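Local structure of 4-aminobutyrate transaminase (Acinetobacter baumannii, 6WOP) at residues 328-339 and 404-415; 342-350 and 359-367. The protein probably catalyses the pyridoxal-phosphate-dependent transfer of the amino group of 4-aminobutyrate to 2-oxoglutarate, as a class-III aminotransferase. All coordinates share one frame; numbering follows the deposited sequence.

Interaction 1 of 2, residues 328-339 and 404-415; sequences LGAELVATLKDI and FRQGLDILKQGF
Two nearly parallel helices on the mixed sheet that contains strands 347-353 and 356-361 of this class-III aminotransferase pack along their length here: the segment axes of 328-339 and 404-415 approach to 10.6 Å. The contact buries 646 Å². Thr335 and Ile339 point at the 404-415 helix, and Phe404, Leu408, Leu411 and Phe415 point back. At one end the Phe404 ring lies between two leucines. Leu328 CD2 sits over one face, 3.5 Å from the ring centroid and 16° off the normal, a CH-pi contact, while Leu408 CD2 lies beyond the opposite face, displaced toward the rim. Phe404 reaches this place because its CG is anti to the backbone N (chi1 -178°). Leu332 continues the apolar seam, its CD1 3.6 Å from Leu408 CD2, and the Leu336 and Leu411 side chains cross at about a right angle, meeting through their CD2 methyls. Tyr395 meets the Phe404 ring edge-to-face, and Val357 of strand 356-361 touches Leu332 and Leu336, which places the seam against the sheet.

Charged pairs border the apolar seam. The extended Glu331 chain brings OE1 to 2.9 Å from Arg405 NE; the bond uses the syn lone pair of OE1 and lies almost in the guanidinium plane, but its angle at hydrogen is only 132°, so the hydrogen bond within this salt bridge is bent. Further along, Lys412 folds its chain so that CD rests against Thr335 CG2 before NZ forms a salt bridge with Asp338 OD2 at 3.2 Å, its hydrogen bond weak. The far end closes on Ile339, whose two branches both reach Phe415: CD1 lies 3.6 Å from Phe415 CD1, and CG2, anti to the Ile339 backbone N, stands over the ring face 3.8 Å from its centroid.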
loop_
_atom_site.group_PDB
_atom_site.type_symbol
_atom_site.label_atom_id
_atom_site.label_comp_id
_atom_site.label_asym_id
_atom_site.label_seq_id
_atom_site.Cartn_x
_atom_site.Cartn_y
_atom_site.Cartn_z
ATOM N N LEU A 328 -29.383 22.343 28.641
ATOM C CA LEU A 328 -29.492 20.934 28.995
ATOM C C LEU A 328 -28.128 20.375 29.437
ATOM O O LEU A 328 -28.040 19.608 30.401
ATOM C CB LEU A 328 -30.046 20.140 27.807
ATOM C CG LEU A 328 -31.499 20.350 27.346
ATOM C CD1 LEU A 328 -31.660 19.786 25.954
ATOM C CD2 LEU A 328 -32.464 19.661 28.253
ATOM N N GLY A 329 -27.053 20.682 28.703
ATOM C CA GLY A 329 -25.765 20.163 29.129
ATOM C C GLY A 329 -25.393 20.623 30.523
ATOM O O GLY A 329 -24.847 19.853 31.319
ATOM N N ALA A 330 -25.647 21.893 30.831
ATOM C CA ALA A 330 -25.311 22.380 32.152
ATOM C C ALA A 330 -26.052 21.577 33.221
ATOM O O ALA A 330 -25.472 21.231 34.265
ATOM C CB ALA A 330 -25.621 23.878 32.261
ATOM N N GLU A 331 -27.339 21.267 32.974
ATOM C CA GLU A 331 -28.165 20.562 33.943
ATOM C C GLU A 331 -27.724 19.116 34.088
ATOM O O GLU A 331 -27.673 18.574 35.215
ATOM C CB GLU A 331 -29.642 20.632 33.538
ATOM C CG GLU A 331 -30.528 19.952 34.560
ATOM C CD GLU A 331 -32.020 20.113 34.317
ATOM O OE1 GLU A 331 -32.783 19.574 35.149
ATOM O OE2 GLU A 331 -32.415 20.772 33.338
ATOM N N LEU A 332 -27.404 18.469 32.954
ATOM C CA LEU A 332 -26.825 17.139 33.039
ATOM C C LEU A 332 -25.476 17.148 33.769
ATOM O O LEU A 332 -25.187 16.222 34.540
ATOM C CB LEU A 332 -26.685 16.531 31.641
ATOM C CG LEU A 332 -25.790 15.278 31.503
ATOM C CD1 LEU A 332 -26.243 14.152 32.381
ATOM C CD2 LEU A 332 -25.785 14.780 30.038
ATOM N N VAL A 333 -24.615 18.148 33.530
ATOM C CA VAL A 333 -23.321 18.138 34.211
ATOM C C VAL A 333 -23.506 18.269 35.727
ATOM O O VAL A 333 -22.871 17.552 36.510
ATOM C CB VAL A 333 -22.389 19.222 33.627
ATOM C CG1 VAL A 333 -21.209 19.515 34.539
ATOM C CG2 VAL A 333 -21.786 18.758 32.301
ATOM N N ALA A 334 -24.412 19.149 36.176
ATOM C CA ALA A 334 -24.638 19.263 37.613
ATOM C C ALA A 334 -25.123 17.944 38.202
ATOM O O ALA A 334 -24.807 17.628 39.351
ATOM C CB ALA A 334 -25.639 20.380 37.909
ATOM N N THR A 335 -25.975 17.206 37.474
ATOM C CA THR A 335 -26.402 15.883 37.929
ATOM C C THR A 335 -25.217 14.912 38.026
ATOM O O THR A 335 -25.110 14.146 38.986
ATOM C CB THR A 335 -27.465 15.346 36.972
ATOM O OG1 THR A 335 -28.689 15.993 37.271
ATOM C CG2 THR A 335 -27.734 13.896 37.175
ATOM N N LEU A 336 -24.329 14.914 37.025
ATOM C CA LEU A 336 -23.161 14.039 37.076
ATOM C C LEU A 336 -22.257 14.402 38.248
ATOM O O LEU A 336 -21.630 13.522 38.866
ATOM C CB LEU A 336 -22.400 14.137 35.763
ATOM C CG LEU A 336 -23.274 13.622 34.605
ATOM C CD1 LEU A 336 -22.463 13.746 33.370
ATOM C CD2 LEU A 336 -23.561 12.187 34.818
ATOM N N LYS A 337 -22.126 15.699 38.543
ATOM C CA LYS A 337 -21.257 16.034 39.685
ATOM C C LYS A 337 -21.888 15.611 41.004
ATOM O O LYS A 337 -21.198 15.165 41.934
ATOM C CB LYS A 337 -20.958 17.530 39.691
ATOM C CG LYS A 337 -19.636 17.832 39.009
ATOM C CD LYS A 337 -19.740 18.976 38.005
ATOM C CE LYS A 337 -19.428 20.339 38.676
ATOM N NZ LYS A 337 -19.119 21.401 37.634
ATOM N N ASP A 338 -23.215 15.660 41.105
ATOM C CA ASP A 338 -23.884 15.139 42.293
ATOM C C ASP A 338 -23.697 13.630 42.414
ATOM O O ASP A 338 -23.455 13.111 43.512
ATOM C CB ASP A 338 -25.367 15.484 42.230
ATOM C CG ASP A 338 -26.040 15.306 43.550
ATOM O OD1 ASP A 338 -25.429 15.685 44.563
ATOM O OD2 ASP A 338 -27.182 14.802 43.585
ATOM N N ILE A 339 -23.863 12.908 41.296
ATOM C CA ILE A 339 -23.587 11.470 41.271
ATOM C C ILE A 339 -22.159 11.195 41.723
ATOM O O ILE A 339 -21.904 10.290 42.525
ATOM C CB ILE A 339 -23.824 10.912 39.857
ATOM C CG1 ILE A 339 -25.292 10.654 39.592
ATOM C CG2 ILE A 339 -23.068 9.617 39.653
ATOM C CD1 ILE A 339 -25.484 10.415 38.108
ATOM N N PHE A 404 -36.492 15.115 30.119
ATOM C CA PHE A 404 -35.061 15.109 30.396
ATOM C C PHE A 404 -34.795 14.912 31.893
ATOM O O PHE A 404 -33.938 14.101 32.291
ATOM C CB PHE A 404 -34.471 16.435 29.901
ATOM C CG PHE A 404 -32.940 16.588 30.079
ATOM C CD1 PHE A 404 -32.042 15.875 29.273
ATOM C CD2 PHE A 404 -32.442 17.577 30.935
ATOM C CE1 PHE A 404 -30.692 16.089 29.361
ATOM C CE2 PHE A 404 -31.069 17.789 31.023
ATOM C CZ PHE A 404 -30.218 17.050 30.238
ATOM N N ARG A 405 -35.569 15.605 32.724
ATOM C CA ARG A 405 -35.413 15.506 34.172
ATOM C C ARG A 405 -35.677 14.076 34.633
ATOM O O ARG A 405 -34.962 13.550 35.486
ATOM C CB ARG A 405 -36.361 16.473 34.883
ATOM C CG ARG A 405 -36.326 17.891 34.334
ATOM C CD ARG A 405 -35.827 18.876 35.379
ATOM N NE ARG A 405 -35.574 20.196 34.809
ATOM C CZ ARG A 405 -36.519 21.093 34.552
ATOM N NH1 ARG A 405 -37.789 20.814 34.814
ATOM N NH2 ARG A 405 -36.197 22.270 34.033
ATOM N N GLN A 406 -36.705 13.452 34.067
ATOM C CA GLN A 406 -37.026 12.058 34.394
ATOM C C GLN A 406 -35.887 11.130 34.022
ATOM O O GLN A 406 -35.598 10.153 34.734
ATOM C CB GLN A 406 -38.269 11.622 33.635
ATOM C CG GLN A 406 -38.864 10.290 34.054
ATOM C CD GLN A 406 -40.132 10.036 33.295
ATOM O OE1 GLN A 406 -40.638 10.947 32.648
ATOM N NE2 GLN A 406 -40.614 8.793 33.301
ATOM N N GLY A 407 -35.279 11.407 32.861
ATOM C CA GLY A 407 -34.120 10.652 32.415
ATOM C C GLY A 407 -32.975 10.792 33.380
ATOM O O GLY A 407 -32.294 9.817 33.662
ATOM N N LEU A 408 -32.769 12.002 33.929
ATOM C CA LEU A 408 -31.645 12.195 34.859
ATOM C C LEU A 408 -31.933 11.537 36.196
ATOM O O LEU A 408 -31.020 11.084 36.887
ATOM C CB LEU A 408 -31.382 13.675 35.070
ATOM C CG LEU A 408 -30.976 14.576 33.917
ATOM C CD1 LEU A 408 -30.923 16.030 34.386
ATOM C CD2 LEU A 408 -29.686 14.113 33.291
ATOM N N ASP A 409 -33.212 11.473 36.583
ATOM C CA ASP A 409 -33.561 10.748 37.799
ATOM C C ASP A 409 -33.330 9.239 37.634
ATOM O O ASP A 409 -32.872 8.573 38.565
ATOM C CB ASP A 409 -35.009 11.047 38.186
ATOM C CG ASP A 409 -35.226 12.513 38.643
ATOM O OD1 ASP A 409 -34.232 13.228 38.939
ATOM O OD2 ASP A 409 -36.423 12.940 38.709
ATOM N N ILE A 410 -33.686 8.670 36.484
ATOM C CA ILE A 410 -33.409 7.253 36.278
ATOM C C ILE A 410 -31.900 7.005 36.284
ATOM O O ILE A 410 -31.423 6.009 36.851
ATOM C CB ILE A 410 -34.051 6.775 34.959
ATOM C CG1 ILE A 410 -35.598 6.891 35.032
ATOM C CG2 ILE A 410 -33.636 5.347 34.636
ATOM C CD1 ILE A 410 -36.235 7.078 33.624
ATOM N N LEU A 411 -31.140 7.891 35.623
ATOM C CA LEU A 411 -29.680 7.772 35.600
ATOM C C LEU A 411 -29.137 7.724 37.015
ATOM O O LEU A 411 -28.330 6.845 37.365
ATOM C CB LEU A 411 -29.078 8.959 34.829
ATOM C CG LEU A 411 -27.538 9.087 34.760
ATOM C CD1 LEU A 411 -26.961 8.115 33.724
ATOM C CD2 LEU A 411 -27.145 10.477 34.364
ATOM N N LYS A 412 -29.601 8.655 37.869
ATOM C CA LYS A 412 -29.132 8.666 39.254
ATOM C C LYS A 412 -29.500 7.380 39.991
ATOM O O LYS A 412 -28.712 6.868 40.801
ATOM C CB LYS A 412 -29.707 9.880 39.990
ATOM C CG LYS A 412 -29.405 11.197 39.330
ATOM C CD LYS A 412 -29.006 12.279 40.354
ATOM C CE LYS A 412 -30.138 12.698 41.219
ATOM N NZ LYS A 412 -29.683 12.971 42.635
ATOM N N GLN A 413 -30.701 6.853 39.760
ATOM C CA GLN A 413 -31.066 5.603 40.414
ATOM C C GLN A 413 -30.161 4.477 39.942
ATOM O O GLN A 413 -29.752 3.618 40.737
ATOM C CB GLN A 413 -32.534 5.260 40.148
ATOM C CG GLN A 413 -33.518 6.216 40.797
ATOM C CD GLN A 413 -34.872 6.266 40.055
ATOM O OE1 GLN A 413 -35.101 5.537 39.066
ATOM N NE2 GLN A 413 -35.749 7.161 40.499
ATOM N N GLY A 414 -29.812 4.477 38.650
ATOM C CA GLY A 414 -28.926 3.441 38.153
ATOM C C GLY A 414 -27.578 3.464 38.834
ATOM O O GLY A 414 -27.064 2.423 39.248
ATOM N N PHE A 415 -26.985 4.656 38.956
ATOM C CA PHE A 415 -25.723 4.776 39.683
ATOM C C PHE A 415 -25.887 4.337 41.124
ATOM O O PHE A 415 -24.967 3.750 41.701
ATOM C CB PHE A 415 -25.191 6.207 39.633
ATOM C CG PHE A 415 -24.389 6.507 38.412
ATOM C CD1 PHE A 415 -25.011 6.969 37.256
ATOM C CD2 PHE A 415 -23.021 6.327 38.402
ATOM C CE1 PHE A 415 -24.268 7.249 36.112
ATOM C CE2 PHE A 415 -22.264 6.594 37.240
ATOM C CZ PHE A 415 -22.879 7.078 36.125
#

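Interaction 2 of 2, residues 342-350 and 359-367; sequences ATGDVVTDI and VELETAEQA
Val347 lays its CG1 against Val359 CG2 at 3.9 Å, the two side chains crossing at about a right angle on one face of the antiparallel hairpin formed by strands 347-353 and 356-361. Ile350 CG1 meets the same Val359 methyl. Val347, Ile350, Val359 and Leu361 all point to that face, which Phe415 and helix 321-342 cover.

The pairing is interrupted by a classic beta bulge: Thr348 and Asp349 both lie opposite Glu360, and the register shifts by one residue. Two straight backbone bonds frame it, Thr348 N to Glu360 O at 2.9 Å and Glu360 N to Asp349 O at 3.0 Å, each with an angle of 173° at hydrogen. Thr348 OG1, set between its own backbone N and carbonyl carbon (chi1 60°), is thereby turned to Glu360 CG at 3.4 Å, and a water bridges this hydroxyl and Glu360 OE1, the water donating to OE1. Asp349 and Glu360 point to the other face, where Arg351 forms salt bridges with both carboxylates, probably offsetting their like charge; Lys177 also pairs with Glu360.

At the end of the pairing, Val346 O accepts Glu362 N at 2.9 Å, a bond bent to 137°, and lies 3.1 Å from Leu361 CA in a CA-H...O contact. The extended Gln366 chain comes back from the first helical turn, crossing Val346, and its NE2 makes a long, weak bond to Asp345 O at 3.4 Å.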
loop_
_atom_site.group_PDB
_atom_site.type_symbol
_atom_site.label_atom_id
_atom_site.label_comp_id
_atom_site.label_asym_id
_atom_site.label_seq_id
_atom_site.Cartn_x
_atom_site.Cartn_y
_atom_site.Cartn_z
ATOM N N ALA A 342 -22.175 11.649 45.628
ATOM C CA ALA A 342 -22.902 10.609 46.330
ATOM C C ALA A 342 -22.217 9.248 46.199
ATOM O O ALA A 342 -22.450 8.375 47.036
ATOM C CB ALA A 342 -24.361 10.586 45.814
ATOM N N THR A 343 -21.349 9.047 45.203
ATOM C CA THR A 343 -20.726 7.742 45.017
ATOM C C THR A 343 -19.270 7.710 45.487
ATOM O O THR A 343 -18.586 8.738 45.629
ATOM C CB THR A 343 -20.747 7.314 43.548
ATOM O OG1 THR A 343 -20.181 8.347 42.737
ATOM C CG2 THR A 343 -22.154 7.072 43.069
ATOM N N GLY A 344 -18.778 6.487 45.658
ATOM C CA GLY A 344 -17.451 6.269 46.197
ATOM C C GLY A 344 -16.407 6.140 45.114
ATOM O O GLY A 344 -15.723 7.117 44.792
ATOM N N ASP A 345 -16.263 4.948 44.537
ATOM C CA ASP A 345 -15.145 4.734 43.613
ATOM C C ASP A 345 -15.653 4.460 42.216
ATOM O O ASP A 345 -15.359 3.389 41.667
ATOM C CB ASP A 345 -14.273 3.546 44.039
ATOM C CG ASP A 345 -13.347 3.875 45.194
ATOM O OD1 ASP A 345 -12.603 4.885 45.115
ATOM O OD2 ASP A 345 -13.353 3.113 46.184
ATOM N N VAL A 346 -16.470 5.352 41.638
ATOM C CA VAL A 346 -17.195 5.067 40.410
ATOM C C VAL A 346 -16.855 6.058 39.296
ATOM O O VAL A 346 -16.517 5.654 38.194
ATOM C CB VAL A 346 -18.710 5.001 40.669
ATOM C CG1 VAL A 346 -18.990 3.894 41.645
ATOM C CG2 VAL A 346 -19.214 6.253 41.148
ATOM N N VAL A 347 -17.007 7.353 39.582
ATOM C CA VAL A 347 -16.839 8.366 38.542
ATOM C C VAL A 347 -15.387 8.824 38.502
ATOM O O VAL A 347 -14.830 9.198 39.537
ATOM C CB VAL A 347 -17.786 9.551 38.772
ATOM C CG1 VAL A 347 -17.453 10.674 37.809
ATOM C CG2 VAL A 347 -19.249 9.123 38.520
ATOM N N THR A 348 -14.759 8.791 37.309
ATOM C CA THR A 348 -13.374 9.250 37.167
ATOM C C THR A 348 -13.227 10.540 36.375
ATOM O O THR A 348 -12.197 11.215 36.519
ATOM C CB THR A 348 -12.481 8.211 36.476
ATOM O OG1 THR A 348 -12.987 7.936 35.155
ATOM C CG2 THR A 348 -12.351 6.939 37.261
ATOM N N ASP A 349 -14.203 10.891 35.540
ATOM C CA ASP A 349 -14.106 12.092 34.725
ATOM C C ASP A 349 -15.510 12.469 34.305
ATOM O O ASP A 349 -16.375 11.605 34.153
ATOM C CB ASP A 349 -13.254 11.895 33.456
ATOM C CG ASP A 349 -12.646 13.228 32.920
ATOM O OD1 ASP A 349 -12.902 14.291 33.572
ATOM O OD2 ASP A 349 -11.883 13.200 31.882
ATOM N N ILE A 350 -15.712 13.763 34.094
ATOM C CA ILE A 350 -16.902 14.312 33.453
ATOM C C ILE A 350 -16.400 15.224 32.343
ATOM O O ILE A 350 -15.561 16.086 32.598
ATOM C CB ILE A 350 -17.786 15.080 34.436
ATOM C CG1 ILE A 350 -18.325 14.120 35.537
ATOM C CG2 ILE A 350 -18.925 15.738 33.652
ATOM C CD1 ILE A 350 -18.985 14.758 36.792
ATOM N N VAL A 359 -19.798 10.786 30.891
ATOM C CA VAL A 359 -19.267 10.441 32.208
ATOM C C VAL A 359 -18.421 9.170 32.075
ATOM O O VAL A 359 -18.835 8.205 31.423
ATOM C CB VAL A 359 -20.371 10.268 33.255
ATOM C CG1 VAL A 359 -21.255 9.060 32.950
ATOM C CG2 VAL A 359 -19.745 10.187 34.659
ATOM N N GLU A 360 -17.210 9.196 32.611
ATOM C CA GLU A 360 -16.338 8.021 32.554
ATOM C C GLU A 360 -16.345 7.342 33.913
ATOM O O GLU A 360 -16.275 8.007 34.967
ATOM C CB GLU A 360 -14.891 8.355 32.172
ATOM C CG GLU A 360 -14.001 7.088 32.068
ATOM C CD GLU A 360 -12.758 7.352 31.256
ATOM O OE1 GLU A 360 -11.759 6.596 31.345
ATOM O OE2 GLU A 360 -12.780 8.370 30.560
ATOM N N LEU A 361 -16.442 6.025 33.895
ATOM C CA LEU A 361 -16.495 5.265 35.132
ATOM C C LEU A 361 -15.216 4.457 35.262
ATOM O O LEU A 361 -14.457 4.313 34.303
ATOM C CB LEU A 361 -17.746 4.367 35.169
ATOM C CG LEU A 361 -19.145 5.044 35.172
ATOM C CD1 LEU A 361 -19.607 5.467 33.830
ATOM C CD2 LEU A 361 -20.188 4.092 35.687
ATOM N N GLU A 362 -14.981 3.940 36.460
ATOM C CA GLU A 362 -13.751 3.172 36.650
ATOM C C GLU A 362 -13.686 1.973 35.715
ATOM O O GLU A 362 -12.635 1.676 35.138
ATOM C CB GLU A 362 -13.619 2.728 38.099
ATOM C CG GLU A 362 -12.536 3.497 38.750
ATOM C CD GLU A 362 -12.557 3.383 40.224
ATOM O OE1 GLU A 362 -13.013 2.312 40.712
ATOM O OE2 GLU A 362 -12.117 4.362 40.887
ATOM N N THR A 363 -14.815 1.370 35.412
ATOM C CA THR A 363 -14.890 0.039 34.857
ATOM C C THR A 363 -16.027 -0.062 33.850
ATOM O O THR A 363 -17.071 0.573 34.031
ATOM C CB THR A 363 -15.101 -0.880 36.047
ATOM O OG1 THR A 363 -13.835 -1.141 36.666
ATOM C CG2 THR A 363 -15.805 -2.075 35.698
ATOM N N ALA A 364 -15.843 -0.869 32.796
ATOM C CA ALA A 364 -16.966 -1.074 31.872
ATOM C C ALA A 364 -18.071 -1.904 32.501
ATOM O O ALA A 364 -19.237 -1.774 32.113
ATOM C CB ALA A 364 -16.511 -1.761 30.594
ATOM N N GLU A 365 -17.734 -2.798 33.434
ATOM C CA GLU A 365 -18.783 -3.477 34.181
ATOM C C GLU A 365 -19.656 -2.463 34.899
ATOM O O GLU A 365 -20.888 -2.615 34.943
ATOM C CB GLU A 365 -18.179 -4.469 35.172
ATOM C CG GLU A 365 -17.502 -5.688 34.544
ATOM C CD GLU A 365 -16.235 -5.381 33.706
ATOM O OE1 GLU A 365 -15.490 -4.395 33.970
ATOM O OE2 GLU A 365 -15.976 -6.159 32.757
ATOM N N GLN A 366 -19.039 -1.406 35.441
ATOM C CA GLN A 366 -19.824 -0.342 36.070
ATOM C C GLN A 366 -20.722 0.354 35.055
ATOM O O GLN A 366 -21.910 0.605 35.312
ATOM C CB GLN A 366 -18.908 0.679 36.731
ATOM C CG GLN A 366 -18.326 0.199 38.072
ATOM C CD GLN A 366 -17.371 1.203 38.662
ATOM O OE1 GLN A 366 -16.768 2.012 37.933
ATOM N NE2 GLN A 366 -17.226 1.175 39.977
ATOM N N ALA A 367 -20.163 0.692 33.893
ATOM C CA ALA A 367 -20.959 1.362 32.861
ATOM C C ALA A 367 -22.133 0.496 32.411
ATOM O O ALA A 367 -23.244 1.001 32.181
ATOM C CB ALA A 367 -20.049 1.732 31.692
HETATM O O HOH W 1 -11.212 6.079 34.096
#

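How the interactions relate
Interaction 2 is nested within the chain loop that interaction 1 closes: helix 321-342 leads into strand 347-353, the hairpin returns through strand 356-361 to helix 364-376, and helix 401-416 follows two further strands. The centres lie about 14 Å apart, on the same side of the chain's centre. Direct packing joins the two, with Phe415 CE2 3.6 Å from Leu361 CD2, Ile350 CD1 3.6 Å from Leu336 O, and Ile339 CG2 4.0 Å from Val347 CG2. The helix pair therefore covers the apolar face of the hairpin, whose strand 347-353 is outermost, within this chain, in a seven-stranded mixed sheet, building a two-layer alpha/beta unit.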